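Aerobactin synthase IucA (Klebsiella pneumoniae subsp. pneumoniae, PDB 5JM8) is an ATP-dependent NIS-type synthetase that probably joins citrate to a hydroxamate-bearing lysine derivative in the assembly of the siderophore aerobactin. Local coordinates at residues L20-R25 and F151-K156; L50-A55 and H63-P68; D81-S86 and R110-H115. All coordinates share one frame; numbering follows the deposited sequence.

Interaction 1: residues L20-R25 and F151-K156; sequences LNSLVR and FHPAPK
R25 leaves helix 14-26 with CG anti to the backbone N (chi1 170°) and bends once, at chi3 (-75°). That bend turns the guanidinium flat against the ring of F151. F151 has CG beside its own backbone N, which carries its ring to the helix. The contact thereby ties helix 14-26 to the loop between helices 138-142 and 163-169. The result is a stacked cation-pi pair. R25 CZ lies 3.5 Å from the centroid of the F151 ring, and the two planes are 12° apart. The overlap is off-centre on the ring: R25 CZ is 3.2 Å from F151 CE2. The opposite ring face receives CB of N21, 4.1 Å from F151 CE2. F151 is therefore clasped between two residues one helical turn apart. S22, between them in sequence, sets OG anti to its backbone N. S22 OG comes within 3.2 Å of F151 O and also touches CD of P153. The polar ends of the clasp have partners beyond the two segments. R25 NE bonds to Q61 and NH2 to T60 O, while N21 bonds to Q17. The bonds of R25 hold the guanidinium from outside and help to fix its rotation. Its flat face serves the ring. All the touching residues are buried, so the positive charge of R25 is probably stabilised by the F151 pi cloud together with the oxygens of T60 and Q61.

Interaction 2: residues L50-A55 and H63-P68; sequences LHFRVA and HRFEFP
This is the loop end of a beta hairpin formed by strands 49-54 and 64-72 in the antiparallel five-stranded N-terminal sheet. V54 and F65 form a non-hydrogen-bonded antiparallel pair. Beside it, E66 N donates to R53 O at 2.7 Å, a nearly straight bond (165°). A55 N donates to R64 O at 2.8 Å, nearly along the C=O axis. The short strand segments are strongly splayed, with their directions 111° apart. F65 carries the apolar side of the contact. F65 CB lies 3.7 Å from R53 O. Its CG and CD2 sit under CB of F52, which forms a CH-pi contact over the ring face, 3.9 Å from the F65 centroid. CD2 and CE2 also meet CG of F52. The two rings are nearly parallel but slid apart, so they barely overlap. The remaining ring atoms CD1 and CE1 lie near V54 CG2. F52 CD1 also touches CE1 of F67. R53 and E66 point away from this apolar cluster and lie side by side. R53 bends at chi3 (62°), while E66 stays extended, so the carboxylate rests over the guanidinium face. The salt bridge is one of charge alone: E66 OE2 is 2.9 Å from R53 NH1, well out of the guanidinium plane.

Interaction 3: residues D81-S86 and R110-H115; sequences DFATLS and RVMESH
F82 and H115 reach toward each other tip to tip between two roughly antiparallel helices. Both have CG anti to the backbone N, so each ring extends across the interface. Their planes are near parallel, 21° apart, but slid past one another, with centroids 4.6 Å apart. CD2 of F82 sits over one face of the imidazole, 3.3 Å from CD2 of H115. The rings therefore barely overlap. NE2 of H115 bonds to D13, which helps to fix the imidazole and may raise its basicity. V111, one turn earlier on the same helix, meets the tip of F82 with CG1, 3.8 Å from F82 CZ. M112 supplies the third contact. Its chain is bent at chi2 and chi3, which curls the thioether back between the helices. M112 CE lies 3.3 Å from F82 CE2. The sulfur is oblique to the ring, a Met-aromatic contact at 5.0 Å from M112 SD to the F82 centroid. SD also rests on CA and CB of A83. M112 CE meets S86 OG at a tight 3.0 Å. S86 OG sits in the crowded position between its backbone N and carbonyl carbon and donates to F82 O at a very short 2.5 Å. It is also bonded to H108. D81 is the N-cap of helix 82-96: its OD1 accepts from both T84 N and T84 OG1. The segments lie at the start of helix 82-96 and in the middle of helix 101-124, with axes 10.8 Å apart and directions at 154°. Side chains of helix 14-26 touch both: A16 meets F82, A15 meets H115, and F19 meets V111. L85, on the same helix as F82, packs on L50 and F52 of strand 49-54.

Helix 14-26 is common ground for the three sites. Interactions 1 and 2 join through L20, whose CD1 is 3.6 Å from CD2 of F65, and through a probable hydrogen bond of 3.0 Å from N21 ND2 to H63 O. Interactions 1 and 3 meet where K156 N lies 2.9 Å from S114 OG, again a probable hydrogen bond. Interactions 2 and 3 touch by packing, with L50 CD1 3.8 Å from L85 CB. Interaction 1 lies close to the ATP: the H152 side chain is about 7 Å from the nucleotide and about 14 Å from magnesium. In interaction 3, the V111 side chain is about 13 Å from ATP.

Interaction 1: residues L20-R25 and F151-K156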
loop_
_atom_site.group_PDB
_atom_site.type_symbol
_atom_site.label_atom_id
_atom_site.label_comp_id
_atom_site.label_asym_id
_atom_site.label_seq_id
_atom_site.Cartn_x
_atom_site.Cartn_y
_atom_site.Cartn_z
ATOM N N LEU A 20 37.501 -3.309 -23.401
ATOM C CA LEU A 20 37.781 -3.802 -24.743
ATOM C C LEU A 20 36.889 -3.159 -25.807
ATOM O O LEU A 20 37.385 -2.727 -26.846
ATOM C CB LEU A 20 37.626 -5.324 -24.785
ATOM C CG LEU A 20 38.604 -6.104 -23.900
ATOM C CD1 LEU A 20 38.252 -7.584 -23.873
ATOM C CD2 LEU A 20 40.041 -5.913 -24.362
ATOM N N ASN A 21 35.585 -3.089 -25.555
ATOM C CA ASN A 21 34.659 -2.480 -26.513
ATOM C C ASN A 21 34.951 -0.999 -26.700
ATOM O O ASN A 21 34.849 -0.469 -27.809
ATOM C CB ASN A 21 33.207 -2.661 -26.066
ATOM C CG ASN A 21 32.715 -4.085 -26.236
ATOM O OD1 ASN A 21 33.479 -4.980 -26.596
ATOM N ND2 ASN A 21 31.433 -4.303 -25.964
ATOM N N SER A 22 35.305 -0.332 -25.607
ATOM C CA SER A 22 35.705 1.065 -25.666
ATOM C C SER A 22 36.917 1.216 -26.586
ATOM O O SER A 22 36.967 2.119 -27.421
ATOM C CB SER A 22 36.022 1.598 -24.267
ATOM O OG SER A 22 36.285 2.985 -24.301
ATOM N N LEU A 23 37.881 0.314 -26.435
ATOM C CA LEU A 23 39.087 0.320 -27.258
ATOM C C LEU A 23 38.784 0.024 -28.730
ATOM O O LEU A 23 39.261 0.726 -29.621
ATOM C CB LEU A 23 40.094 -0.702 -26.722
ATOM C CG LEU A 23 41.400 -0.873 -27.506
ATOM C CD1 LEU A 23 42.231 0.401 -27.476
ATOM C CD2 LEU A 23 42.196 -2.046 -26.959
ATOM N N VAL A 24 37.995 -1.017 -28.976
ATOM C CA VAL A 24 37.680 -1.449 -30.336
ATOM C C VAL A 24 36.970 -0.356 -31.138
ATOM O O VAL A 24 37.126 -0.268 -32.356
ATOM C CB VAL A 24 36.804 -2.724 -30.315
ATOM C CG1 VAL A 24 36.208 -3.012 -31.690
ATOM C CG2 VAL A 24 37.617 -3.911 -29.839
ATOM N N ARG A 25 36.181 0.466 -30.457
ATOM C CA ARG A 25 35.468 1.552 -31.116
ATOM C C ARG A 25 36.407 2.687 -31.525
ATOM O O ARG A 25 36.202 3.329 -32.554
ATOM C CB ARG A 25 34.368 2.098 -30.200
ATOM C CG ARG A 25 33.722 3.388 -30.698
ATOM C CD ARG A 25 32.600 3.838 -29.785
ATOM N NE ARG A 25 31.400 3.024 -29.951
ATOM C CZ ARG A 25 30.275 3.202 -29.264
ATOM N NH1 ARG A 25 30.194 4.163 -28.356
ATOM N NH2 ARG A 25 29.233 2.413 -29.484
ATOM N N PHE A 151 31.028 1.984 -22.562
ATOM C CA PHE A 151 32.161 2.340 -23.414
ATOM C C PHE A 151 33.123 3.279 -22.693
ATOM O O PHE A 151 33.589 4.271 -23.252
ATOM C CB PHE A 151 31.665 2.968 -24.722
ATOM C CG PHE A 151 31.131 1.964 -25.698
ATOM C CD1 PHE A 151 29.884 1.393 -25.508
ATOM C CD2 PHE A 151 31.876 1.580 -26.796
ATOM C CE1 PHE A 151 29.388 0.464 -26.400
ATOM C CE2 PHE A 151 31.386 0.651 -27.690
ATOM C CZ PHE A 151 30.142 0.090 -27.490
ATOM N N HIS A 152 33.401 2.949 -21.436
ATOM C CA HIS A 152 34.457 3.594 -20.668
ATOM C C HIS A 152 35.397 2.494 -20.179
ATOM O O HIS A 152 34.944 1.397 -19.863
ATOM C CB HIS A 152 33.881 4.389 -19.493
ATOM C CG HIS A 152 34.842 5.372 -18.901
ATOM N ND1 HIS A 152 35.730 5.037 -17.902
ATOM C CD2 HIS A 152 35.059 6.681 -19.173
ATOM C CE1 HIS A 152 36.451 6.097 -17.582
ATOM N NE2 HIS A 152 36.064 7.107 -18.339
ATOM N N PRO A 153 36.713 2.767 -20.142
ATOM C CA PRO A 153 37.640 1.728 -19.677
ATOM C C PRO A 153 37.573 1.473 -18.172
ATOM O O PRO A 153 37.752 0.336 -17.734
ATOM C CB PRO A 153 39.012 2.287 -20.069
ATOM C CG PRO A 153 38.815 3.760 -20.141
ATOM C CD PRO A 153 37.426 3.954 -20.648
ATOM N N ALA A 154 37.330 2.526 -17.400
ATOM C CA ALA A 154 37.238 2.425 -15.948
ATOM C C ALA A 154 35.972 3.109 -15.430
ATOM O O ALA A 154 36.049 4.139 -14.762
ATOM C CB ALA A 154 38.467 3.037 -15.304
ATOM N N PRO A 155 34.800 2.531 -15.737
ATOM C CA PRO A 155 33.512 3.122 -15.352
ATOM C C PRO A 155 33.246 3.116 -13.845
ATOM O O PRO A 155 32.355 3.837 -13.394
ATOM C CB PRO A 155 32.495 2.238 -16.076
ATOM C CG PRO A 155 33.188 0.940 -16.273
ATOM C CD PRO A 155 34.628 1.274 -16.485
ATOM N N LYS A 156 34.002 2.323 -13.088
ATOM C CA LYS A 156 33.795 2.207 -11.644
ATOM C C LYS A 156 35.033 2.609 -10.850
ATOM O O LYS A 156 35.372 1.977 -9.851
ATOM C CB LYS A 156 33.389 0.774 -11.277
ATOM C CG LYS A 156 32.079 0.318 -11.903
ATOM C CD LYS A 156 30.899 1.139 -11.396
ATOM C CE LYS A 156 29.585 0.635 -11.961
ATOM N NZ LYS A 156 28.437 1.487 -11.552
#

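Interaction 2: residues L50-A55 and H63-P68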
loop_
_atom_site.group_PDB
_atom_site.type_symbol
_atom_site.label_atom_id
_atom_site.label_comp_id
_atom_site.label_asym_id
_atom_site.label_seq_id
_atom_site.Cartn_x
_atom_site.Cartn_y
_atom_site.Cartn_z
ATOM N N LEU A 50 46.475 -10.634 -29.520
ATOM C CA LEU A 50 45.469 -11.161 -28.604
ATOM C C LEU A 50 44.252 -11.631 -29.386
ATOM O O LEU A 50 43.707 -10.885 -30.194
ATOM C CB LEU A 50 45.064 -10.099 -27.580
ATOM C CG LEU A 50 46.148 -9.718 -26.567
ATOM C CD1 LEU A 50 45.764 -8.455 -25.813
ATOM C CD2 LEU A 50 46.411 -10.863 -25.594
ATOM N N HIS A 51 43.835 -12.868 -29.133
ATOM C CA HIS A 51 42.688 -13.458 -29.817
ATOM C C HIS A 51 41.479 -13.622 -28.901
ATOM O O HIS A 51 41.509 -14.420 -27.964
ATOM C CB HIS A 51 43.072 -14.817 -30.395
ATOM C CG HIS A 51 43.965 -14.738 -31.594
ATOM N ND1 HIS A 51 43.667 -15.377 -32.775
ATOM C CD2 HIS A 51 45.140 -14.092 -31.798
ATOM C CE1 HIS A 51 44.619 -15.136 -33.657
ATOM N NE2 HIS A 51 45.525 -14.360 -33.092
ATOM N N PHE A 52 40.417 -12.875 -29.191
ATOM C CA PHE A 52 39.190 -12.915 -28.399
ATOM C C PHE A 52 38.080 -13.684 -29.108
ATOM O O PHE A 52 37.652 -13.306 -30.199
ATOM C CB PHE A 52 38.706 -11.494 -28.093
ATOM C CG PHE A 52 39.668 -10.690 -27.264
ATOM C CD1 PHE A 52 39.672 -10.803 -25.884
ATOM C CD2 PHE A 52 40.564 -9.822 -27.863
ATOM C CE1 PHE A 52 40.553 -10.063 -25.117
ATOM C CE2 PHE A 52 41.448 -9.080 -27.098
ATOM C CZ PHE A 52 41.442 -9.202 -25.725
ATOM N N ARG A 53 37.606 -14.756 -28.480
ATOM C CA ARG A 53 36.463 -15.498 -28.996
ATOM C C ARG A 53 35.227 -14.610 -28.947
ATOM O O ARG A 53 34.870 -14.096 -27.888
ATOM C CB ARG A 53 36.232 -16.777 -28.190
ATOM C CG ARG A 53 37.386 -17.759 -28.232
ATOM C CD ARG A 53 37.127 -18.949 -27.321
ATOM N NE ARG A 53 35.952 -19.709 -27.739
ATOM C CZ ARG A 53 35.432 -20.724 -27.056
ATOM N NH1 ARG A 53 35.976 -21.112 -25.910
ATOM N NH2 ARG A 53 34.360 -21.352 -27.521
ATOM N N VAL A 54 34.584 -14.429 -30.096
ATOM C CA VAL A 54 33.421 -13.553 -30.199
ATOM C C VAL A 54 32.114 -14.339 -30.124
ATOM O O VAL A 54 31.815 -15.151 -31.000
ATOM C CB VAL A 54 33.450 -12.751 -31.511
ATOM C CG1 VAL A 54 32.254 -11.817 -31.596
ATOM C CG2 VAL A 54 34.747 -11.961 -31.623
ATOM N N ALA A 55 31.340 -14.085 -29.071
ATOM C CA ALA A 55 30.032 -14.708 -28.904
ATOM C C ALA A 55 28.958 -13.898 -29.626
ATOM O O ALA A 55 28.028 -14.462 -30.204
ATOM C CB ALA A 55 29.693 -14.844 -27.428
ATOM N N HIS A 63 30.036 -5.517 -28.359
ATOM C CA HIS A 63 30.466 -6.902 -28.526
ATOM C C HIS A 63 30.380 -7.700 -27.232
ATOM O O HIS A 63 30.428 -7.138 -26.137
ATOM C CB HIS A 63 31.906 -6.965 -29.045
ATOM C CG HIS A 63 32.130 -6.198 -30.308
ATOM N ND1 HIS A 63 31.523 -6.530 -31.499
ATOM C CD2 HIS A 63 32.905 -5.119 -30.569
ATOM C CE1 HIS A 63 31.906 -5.685 -32.438
ATOM N NE2 HIS A 63 32.747 -4.818 -31.900
ATOM N N ARG A 64 30.265 -9.016 -27.378
ATOM C CA ARG A 64 30.363 -9.939 -26.257
ATOM C C ARG A 64 31.474 -10.944 -26.546
ATOM O O ARG A 64 31.358 -11.765 -27.458
ATOM C CB ARG A 64 29.031 -10.657 -26.013
ATOM C CG ARG A 64 29.038 -11.566 -24.784
ATOM C CD ARG A 64 27.667 -12.172 -24.482
ATOM N NE ARG A 64 27.224 -13.109 -25.517
ATOM C CZ ARG A 64 26.348 -12.827 -26.479
ATOM N NH1 ARG A 64 26.026 -13.760 -27.366
ATOM N NH2 ARG A 64 25.788 -11.624 -26.566
ATOM N N PHE A 65 32.557 -10.856 -25.779
ATOM C CA PHE A 65 33.670 -11.788 -25.905
ATOM C C PHE A 65 33.538 -12.942 -24.916
ATOM O O PHE A 65 33.083 -12.761 -23.784
ATOM C CB PHE A 65 35.010 -11.075 -25.677
ATOM C CG PHE A 65 35.351 -10.046 -26.721
ATOM C CD1 PHE A 65 34.736 -10.048 -27.963
ATOM C CD2 PHE A 65 36.300 -9.074 -26.455
ATOM C CE1 PHE A 65 35.058 -9.095 -28.914
ATOM C CE2 PHE A 65 36.626 -8.122 -27.401
ATOM C CZ PHE A 65 36.005 -8.132 -28.631
ATOM N N GLU A 66 33.941 -14.129 -25.360
ATOM C CA GLU A 66 34.053 -15.290 -24.488
ATOM C C GLU A 66 35.482 -15.375 -23.961
ATOM O O GLU A 66 36.439 -15.325 -24.732
ATOM C CB GLU A 66 33.667 -16.568 -25.237
ATOM C CG GLU A 66 33.794 -17.837 -24.410
ATOM C CD GLU A 66 33.290 -19.067 -25.143
ATOM O OE1 GLU A 66 32.685 -18.913 -26.227
ATOM O OE2 GLU A 66 33.501 -20.190 -24.636
ATOM N N PHE A 67 35.616 -15.496 -22.644
ATOM C CA PHE A 67 36.920 -15.470 -21.990
ATOM C C PHE A 67 37.288 -16.858 -21.472
ATOM O O PHE A 67 36.413 -17.712 -21.322
ATOM C CB PHE A 67 36.903 -14.441 -20.857
ATOM C CG PHE A 67 36.715 -13.028 -21.333
ATOM C CD1 PHE A 67 37.781 -12.306 -21.849
ATOM C CD2 PHE A 67 35.469 -12.424 -21.279
ATOM C CE1 PHE A 67 37.609 -11.008 -22.291
ATOM C CE2 PHE A 67 35.292 -11.127 -21.719
ATOM C CZ PHE A 67 36.363 -10.418 -22.225
ATOM N N PRO A 68 38.582 -17.094 -21.190
ATOM C CA PRO A 68 39.729 -16.175 -21.244
ATOM C C PRO A 68 40.202 -15.825 -22.652
ATOM O O PRO A 68 39.912 -16.537 -23.616
ATOM C CB PRO A 68 40.823 -16.946 -20.499
ATOM C CG PRO A 68 40.480 -18.369 -20.711
ATOM C CD PRO A 68 38.981 -18.427 -20.708
#

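Interaction 3: residues D81-S86 and R110-H115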
loop_
_atom_site.group_PDB
_atom_site.type_symbol
_atom_site.label_atom_id
_atom_site.label_comp_id
_atom_site.label_asym_id
_atom_site.label_seq_id
_atom_site.Cartn_x
_atom_site.Cartn_y
_atom_site.Cartn_z
ATOM N N ASP A 81 44.931 -13.539 -18.364
ATOM C CA ASP A 81 43.861 -12.922 -17.590
ATOM C C ASP A 81 43.684 -11.466 -18.020
ATOM O O ASP A 81 44.454 -10.956 -18.835
ATOM C CB ASP A 81 44.140 -13.019 -16.080
ATOM C CG ASP A 81 45.452 -12.367 -15.668
ATOM O OD1 ASP A 81 45.967 -11.503 -16.406
ATOM O OD2 ASP A 81 45.966 -12.716 -14.585
ATOM N N PHE A 82 42.675 -10.801 -17.469
ATOM C CA PHE A 82 42.364 -9.432 -17.859
ATOM C C PHE A 82 43.471 -8.469 -17.447
ATOM O O PHE A 82 43.773 -7.514 -18.163
ATOM C CB PHE A 82 41.033 -8.988 -17.249
ATOM C CG PHE A 82 40.688 -7.557 -17.539
ATOM C CD1 PHE A 82 40.413 -7.149 -18.831
ATOM C CD2 PHE A 82 40.647 -6.620 -16.522
ATOM C CE1 PHE A 82 40.104 -5.834 -19.105
ATOM C CE2 PHE A 82 40.335 -5.300 -16.789
ATOM C CZ PHE A 82 40.063 -4.908 -18.083
ATOM N N ALA A 83 44.068 -8.724 -16.287
ATOM C CA ALA A 83 45.147 -7.885 -15.779
ATOM C C ALA A 83 46.349 -7.931 -16.717
ATOM O O ALA A 83 47.035 -6.926 -16.910
ATOM C CB ALA A 83 45.548 -8.326 -14.380
ATOM N N THR A 84 46.595 -9.101 -17.298
ATOM C CA THR A 84 47.711 -9.276 -18.220
ATOM C C THR A 84 47.442 -8.572 -19.549
ATOM O O THR A 84 48.199 -7.684 -19.942
ATOM C CB THR A 84 48.004 -10.772 -18.491
ATOM O OG1 THR A 84 48.296 -11.443 -17.258
ATOM C CG2 THR A 84 49.193 -10.934 -19.432
ATOM N N LEU A 85 46.370 -8.962 -20.234
ATOM C CA LEU A 85 46.090 -8.447 -21.576
ATOM C C LEU A 85 45.923 -6.927 -21.595
ATOM O O LEU A 85 46.262 -6.273 -22.581
ATOM C CB LEU A 85 44.839 -9.116 -22.166
ATOM C CG LEU A 85 43.485 -8.975 -21.456
ATOM C CD1 LEU A 85 42.763 -7.671 -21.795
ATOM C CD2 LEU A 85 42.604 -10.165 -21.803
ATOM N N SER A 86 45.404 -6.373 -20.504
ATOM C CA SER A 86 45.219 -4.932 -20.381
ATOM C C SER A 86 46.554 -4.220 -20.231
ATOM O O SER A 86 46.761 -3.154 -20.801
ATOM C CB SER A 86 44.325 -4.612 -19.189
ATOM O OG SER A 86 44.815 -5.248 -18.025
ATOM N N ARG A 110 43.793 2.140 -12.423
ATOM C CA ARG A 110 42.397 2.562 -12.339
ATOM C C ARG A 110 41.472 1.573 -13.046
ATOM O O ARG A 110 40.369 1.302 -12.576
ATOM C CB ARG A 110 42.225 3.964 -12.934
ATOM C CG ARG A 110 42.745 5.077 -12.035
ATOM C CD ARG A 110 42.642 6.446 -12.693
ATOM N NE ARG A 110 43.044 7.525 -11.792
ATOM C CZ ARG A 110 43.069 8.812 -12.127
ATOM N NH1 ARG A 110 42.724 9.192 -13.349
ATOM N NH2 ARG A 110 43.446 9.722 -11.240
ATOM N N VAL A 111 41.925 1.040 -14.175
ATOM C CA VAL A 111 41.150 0.058 -14.928
ATOM C C VAL A 111 41.000 -1.246 -14.143
ATOM O O VAL A 111 39.989 -1.937 -14.268
ATOM C CB VAL A 111 41.803 -0.231 -16.300
ATOM C CG1 VAL A 111 41.207 -1.474 -16.941
ATOM C CG2 VAL A 111 41.635 0.962 -17.222
ATOM N N MET A 112 42.015 -1.587 -13.352
ATOM C CA MET A 112 41.956 -2.771 -12.496
ATOM C C MET A 112 41.083 -2.524 -11.278
ATOM O O MET A 112 40.362 -3.416 -10.830
ATOM C CB MET A 112 43.353 -3.187 -12.034
ATOM C CG MET A 112 44.205 -3.849 -13.101
ATOM S SD MET A 112 43.355 -5.169 -14.001
ATOM C CE MET A 112 43.300 -4.438 -15.623
ATOM N N GLU A 113 41.172 -1.316 -10.731
ATOM C CA GLU A 113 40.349 -0.932 -9.596
ATOM C C GLU A 113 38.881 -1.069 -9.974
ATOM O O GLU A 113 38.106 -1.702 -9.262
ATOM C CB GLU A 113 40.667 0.500 -9.149
ATOM C CG GLU A 113 41.972 0.635 -8.355
ATOM C CD GLU A 113 42.362 2.080 -8.083
ATOM O OE1 GLU A 113 41.790 2.991 -8.720
ATOM O OE2 GLU A 113 43.244 2.303 -7.226
ATOM N N SER A 114 38.515 -0.496 -11.116
ATOM C CA SER A 114 37.148 -0.586 -11.612
ATOM C C SER A 114 36.741 -2.042 -11.819
ATOM O O SER A 114 35.659 -2.455 -11.407
ATOM C CB SER A 114 36.998 0.195 -12.919
ATOM O OG SER A 114 35.695 0.052 -13.457
ATOM N N HIS A 115 37.617 -2.815 -12.454
ATOM C CA HIS A 115 37.334 -4.215 -12.746
ATOM C C HIS A 115 37.092 -5.005 -11.464
ATOM O O HIS A 115 36.223 -5.875 -11.416
ATOM C CB HIS A 115 38.486 -4.839 -13.542
ATOM C CG HIS A 115 38.290 -6.290 -13.854
ATOM N ND1 HIS A 115 38.665 -7.296 -12.990
ATOM C CD2 HIS A 115 37.758 -6.905 -14.938
ATOM C CE1 HIS A 115 38.373 -8.466 -13.525
ATOM N NE2 HIS A 115 37.823 -8.258 -14.708
#